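Local coordinates for putative uncharacterized protein (Dictyostelium purpureum, PDB 4R12), which is probably an essential subunit of the gamma-secretase complex, which cleaves integral membrane proteins such as Notch receptors within the membrane, at residues P113-W127 against Q377-K390. Sequence-based numbering, arbitrary orientation.
Sequences PNKIYGLYPNSNLEW and QTELPPSSSMSFLK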
# COMPACT_ATOMS: atom_id res chain seq x y z
N PRO A 113 -10.27 7.35 6.54
CA PRO A 113 -10.01 6.04 5.93
C PRO A 113 -10.27 4.88 6.89
O PRO A 113 -9.83 4.93 8.04
CB PRO A 113 -8.51 6.11 5.55
CG PRO A 113 -8.24 7.58 5.39
CD PRO A 113 -9.10 8.25 6.46
N ASN A 114 -11.01 3.88 6.42
CA ASN A 114 -11.29 2.67 7.18
C ASN A 114 -12.05 2.89 8.47
O ASN A 114 -11.99 2.05 9.36
CB ASN A 114 -9.98 1.95 7.52
CG ASN A 114 -9.42 1.21 6.35
OD1 ASN A 114 -10.13 0.45 5.70
ND2 ASN A 114 -8.15 1.42 6.07
N LYS A 115 -12.75 4.02 8.57
CA LYS A 115 -13.43 4.40 9.82
C LYS A 115 -14.19 3.25 10.47
O LYS A 115 -14.00 2.96 11.66
CB LYS A 115 -14.40 5.56 9.57
CG LYS A 115 -15.09 6.03 10.86
CD LYS A 115 -16.52 6.48 10.60
CE LYS A 115 -16.59 7.92 10.14
NZ LYS A 115 -18.01 8.30 9.82
N ILE A 116 -15.05 2.59 9.70
CA ILE A 116 -15.97 1.63 10.30
C ILE A 116 -15.30 0.31 10.63
O ILE A 116 -15.87 -0.49 11.37
CB ILE A 116 -17.19 1.34 9.38
CG1 ILE A 116 -16.77 0.67 8.07
CG2 ILE A 116 -17.98 2.62 9.13
CD1 ILE A 116 -17.96 0.24 7.18
N TYR A 117 -14.10 0.07 10.11
CA TYR A 117 -13.37 -1.17 10.41
C TYR A 117 -12.35 -1.01 11.54
O TYR A 117 -11.66 -1.96 11.90
CB TYR A 117 -12.69 -1.69 9.15
CG TYR A 117 -13.68 -1.90 8.04
CD1 TYR A 117 -14.72 -2.82 8.20
CD2 TYR A 117 -13.62 -1.17 6.87
CE1 TYR A 117 -15.66 -3.02 7.20
CE2 TYR A 117 -14.56 -1.36 5.86
CZ TYR A 117 -15.57 -2.29 6.04
OH TYR A 117 -16.51 -2.49 5.05
N GLY A 118 -12.27 0.19 12.11
CA GLY A 118 -11.32 0.45 13.18
C GLY A 118 -11.94 0.51 14.56
O GLY A 118 -13.06 0.06 14.75
N LEU A 119 -11.21 1.08 15.52
CA LEU A 119 -11.67 1.19 16.90
C LEU A 119 -12.85 2.12 17.13
O LEU A 119 -13.57 1.98 18.11
CB LEU A 119 -10.54 1.68 17.80
CG LEU A 119 -9.56 0.67 18.37
CD1 LEU A 119 -8.62 1.39 19.32
CD2 LEU A 119 -10.27 -0.46 19.10
N TYR A 120 -13.02 3.10 16.25
CA TYR A 120 -14.02 4.13 16.47
C TYR A 120 -15.00 4.26 15.30
O TYR A 120 -15.00 5.27 14.59
CB TYR A 120 -13.33 5.48 16.72
CG TYR A 120 -12.10 5.38 17.61
CD1 TYR A 120 -12.21 5.36 19.00
CD2 TYR A 120 -10.82 5.32 17.06
CE1 TYR A 120 -11.09 5.27 19.81
CE2 TYR A 120 -9.70 5.24 17.86
CZ TYR A 120 -9.83 5.21 19.23
OH TYR A 120 -8.71 5.13 20.02
N PRO A 121 -15.86 3.26 15.11
CA PRO A 121 -16.84 3.31 14.02
C PRO A 121 -17.77 4.53 14.07
O PRO A 121 -18.19 5.00 13.01
CB PRO A 121 -17.64 2.02 14.21
CG PRO A 121 -16.71 1.11 14.92
CD PRO A 121 -15.93 1.99 15.86
N ASN A 122 -18.06 5.04 15.26
CA ASN A 122 -18.94 6.20 15.38
C ASN A 122 -18.19 7.51 15.50
O ASN A 122 -18.77 8.52 15.92
CB ASN A 122 -19.87 6.06 16.60
CG ASN A 122 -20.38 4.65 16.81
OD1 ASN A 122 -20.06 4.01 17.82
ND2 ASN A 122 -21.20 4.17 15.88
N SER A 123 -16.91 7.52 15.15
CA SER A 123 -16.11 8.73 15.32
C SER A 123 -16.64 9.89 14.49
O SER A 123 -17.14 9.69 13.39
CB SER A 123 -14.64 8.47 14.95
OG SER A 123 -13.87 9.66 15.11
N ASN A 124 -16.52 11.10 15.03
CA ASN A 124 -16.84 12.31 14.29
C ASN A 124 -15.60 13.04 13.78
O ASN A 124 -15.69 14.12 13.20
CB ASN A 124 -17.66 13.26 15.17
CG ASN A 124 -19.08 12.79 15.35
OD1 ASN A 124 -19.72 12.36 14.40
ND2 ASN A 124 -19.58 12.85 16.58
N LEU A 125 -14.43 12.45 14.02
CA LEU A 125 -13.19 13.06 13.57
C LEU A 125 -13.04 12.89 12.06
O LEU A 125 -13.58 11.95 11.48
CB LEU A 125 -11.98 12.45 14.27
CG LEU A 125 -11.89 12.55 15.79
CD1 LEU A 125 -10.56 11.99 16.26
CD2 LEU A 125 -12.08 13.99 16.26
N GLU A 126 -12.32 13.82 11.45
CA GLU A 126 -11.92 13.72 10.06
C GLU A 126 -10.41 13.88 9.99
O GLU A 126 -9.91 15.00 10.06
CB GLU A 126 -12.60 14.79 9.21
CG GLU A 126 -14.12 14.72 9.22
CD GLU A 126 -14.75 15.62 8.19
OE1 GLU A 126 -14.09 16.60 7.77
OE2 GLU A 126 -15.91 15.36 7.80
N TRP A 127 -9.71 12.75 9.86
CA TRP A 127 -8.25 12.74 9.86
C TRP A 127 -7.68 13.27 8.54
O TRP A 127 -6.56 13.79 8.50
CB TRP A 127 -7.75 11.31 10.11
CG TRP A 127 -7.98 10.86 11.52
CD1 TRP A 127 -9.01 10.10 11.99
CD2 TRP A 127 -7.14 11.15 12.65
NE1 TRP A 127 -8.87 9.91 13.36
CE2 TRP A 127 -7.73 10.54 13.78
CE3 TRP A 127 -5.95 11.86 12.81
CZ2 TRP A 127 -7.16 10.63 15.05
CZ3 TRP A 127 -5.39 11.95 14.07
CH2 TRP A 127 -5.99 11.34 15.17
N GLN A 377 -5.11 14.52 20.41
CA GLN A 377 -6.32 13.80 20.06
C GLN A 377 -6.54 12.66 21.04
O GLN A 377 -5.59 12.07 21.56
CB GLN A 377 -6.23 13.30 18.61
CG GLN A 377 -6.13 14.44 17.58
CD GLN A 377 -7.25 15.49 17.77
OE1 GLN A 377 -6.99 16.63 18.14
NE2 GLN A 377 -8.49 15.10 17.49
N THR A 378 -7.81 12.36 21.30
CA THR A 378 -8.16 11.32 22.26
C THR A 378 -8.61 10.02 21.60
O THR A 378 -9.04 9.09 22.29
CB THR A 378 -9.26 11.80 23.21
OG1 THR A 378 -10.35 12.34 22.46
CG2 THR A 378 -8.70 12.87 24.13
N GLU A 379 -8.53 9.99 20.27
CA GLU A 379 -8.73 8.77 19.49
C GLU A 379 -7.46 8.51 18.68
O GLU A 379 -6.86 9.45 18.16
CB GLU A 379 -9.93 8.90 18.54
CG GLU A 379 -11.27 9.12 19.22
CD GLU A 379 -12.42 9.13 18.21
OE1 GLU A 379 -12.17 8.89 17.01
OE2 GLU A 379 -13.57 9.39 18.62
N LEU A 380 -7.03 7.25 18.61
CA LEU A 380 -5.96 6.89 17.69
C LEU A 380 -6.38 7.18 16.25
O LEU A 380 -7.57 7.10 15.93
CB LEU A 380 -5.60 5.40 17.81
CG LEU A 380 -4.81 4.88 19.01
CD1 LEU A 380 -4.43 3.46 18.68
CD2 LEU A 380 -3.56 5.71 19.28
N PRO A 381 -5.42 7.52 15.38
CA PRO A 381 -5.71 7.66 13.95
C PRO A 381 -5.87 6.29 13.33
O PRO A 381 -5.50 5.31 13.98
CB PRO A 381 -4.46 8.37 13.41
CG PRO A 381 -3.35 7.91 14.31
CD PRO A 381 -4.00 7.77 15.69
N PRO A 382 -6.42 6.20 12.11
CA PRO A 382 -6.52 4.90 11.44
C PRO A 382 -5.16 4.21 11.42
O PRO A 382 -4.19 4.78 10.91
CB PRO A 382 -6.96 5.25 10.01
CG PRO A 382 -7.59 6.58 10.12
CD PRO A 382 -6.91 7.30 11.26
N SER A 383 -5.08 3.02 12.00
CA SER A 383 -3.81 2.34 12.15
C SER A 383 -4.01 0.85 12.38
O SER A 383 -5.05 0.43 12.90
CB SER A 383 -3.00 2.93 13.31
OG SER A 383 -3.76 2.89 14.51
N SER A 384 -3.01 0.07 11.99
CA SER A 384 -3.03 -1.38 12.13
C SER A 384 -3.06 -1.82 13.58
O SER A 384 -3.49 -2.95 13.89
CB SER A 384 -1.82 -1.98 11.42
OG SER A 384 -1.93 -1.79 10.02
N SER A 385 -2.57 -0.96 14.47
CA SER A 385 -2.61 -1.23 15.91
C SER A 385 -4.04 -1.41 16.40
O SER A 385 -4.28 -2.11 17.39
CB SER A 385 -1.94 -0.09 16.69
OG SER A 385 -0.54 -0.07 16.47
N MET A 386 -4.98 -0.77 15.72
CA MET A 386 -6.39 -0.95 16.05
C MET A 386 -6.82 -2.42 16.05
O MET A 386 -7.70 -2.81 16.84
CB MET A 386 -7.26 -0.16 15.07
CG MET A 386 -7.18 1.34 15.27
SD MET A 386 -8.21 2.24 14.08
CE MET A 386 -8.32 3.83 14.88
N SER A 387 -6.22 -3.23 15.20
CA SER A 387 -6.59 -4.64 15.14
C SER A 387 -6.18 -5.34 16.43
O SER A 387 -6.90 -6.20 16.93
CB SER A 387 -5.96 -5.33 13.93
OG SER A 387 -6.40 -4.72 12.74
N PHE A 388 -5.02 -4.98 16.97
CA PHE A 388 -4.56 -5.59 18.22
C PHE A 388 -5.33 -5.06 19.42
O PHE A 388 -5.63 -5.81 20.35
CB PHE A 388 -3.05 -5.36 18.40
CG PHE A 388 -2.21 -6.09 17.39
CD1 PHE A 388 -2.02 -5.57 16.13
CD2 PHE A 388 -1.64 -7.32 17.71
CE1 PHE A 388 -1.27 -6.26 15.19
CE2 PHE A 388 -0.88 -8.00 16.77
CZ PHE A 388 -0.71 -7.47 15.51
N LEU A 389 -5.67 -3.78 19.41
CA LEU A 389 -6.38 -3.17 20.55
C LEU A 389 -7.82 -3.68 20.71
O LEU A 389 -8.43 -3.53 21.77
CB LEU A 389 -6.37 -1.65 20.41
CG LEU A 389 -4.99 -1.06 20.64
CD1 LEU A 389 -4.87 0.31 19.98
CD2 LEU A 389 -4.69 -1.00 22.13
N LYS A 390 -8.36 -4.27 19.64
CA LYS A 390 -9.65 -4.95 19.73
C LYS A 390 -9.54 -6.20 20.59
O LYS A 390 -10.53 -6.68 21.12
CB LYS A 390 -10.16 -5.33 18.35
CG LYS A 390 -10.53 -4.16 17.46
CD LYS A 390 -10.87 -4.65 16.05
CE LYS A 390 -11.08 -3.47 15.10
NZ LYS A 390 -11.45 -3.89 13.71
O HOH W 1 -15.56 11.48 17.39
O HOH W 2 -10.17 8.28 15.36
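The Tyr120 ring lies between Leu119 CB on one face and Glu379 on the other, whose CB sits 3.8 Å from the ring centroid and whose carboxylate stacks 12° from the ring plane. Pro381 CB stands 3.6 Å from the centroid of the Trp127 six-membered ring, and Pro382 CD covers the five-membered ring on the same face. Among hydrogen bonds, Leu380 N gives a nearly straight one (164°) to Tyr120 OH. Ser123 OG, anti to its own nitrogen (chi1 180°), reaches Glu379 OE1 at 2.7 Å on the syn side while accepting from Leu125 N in an ST turn. Water 2 links Trp127 NE1 to Glu379 OE1 and Leu380 O; water 1 joins Asn124 N to Glu379 OE2. Lys390 NZ meets Tyr117 O at 2.7 Å from above the carbonyl plane and also pairs with Glu279. Apolar contacts complete the seam: Met386 CE touches the Tyr120 ring edge, and Leu119 CD1 packs on Leu389 CB. An alanine in place of Tyr120 would probably leave Leu380 N without this acceptor and uncover one side of the Glu379 chain. This is an interlobe contact of nicastrin, a small-lobe loop lying against the large lobe, which belongs to the zinc-exopeptidase clan.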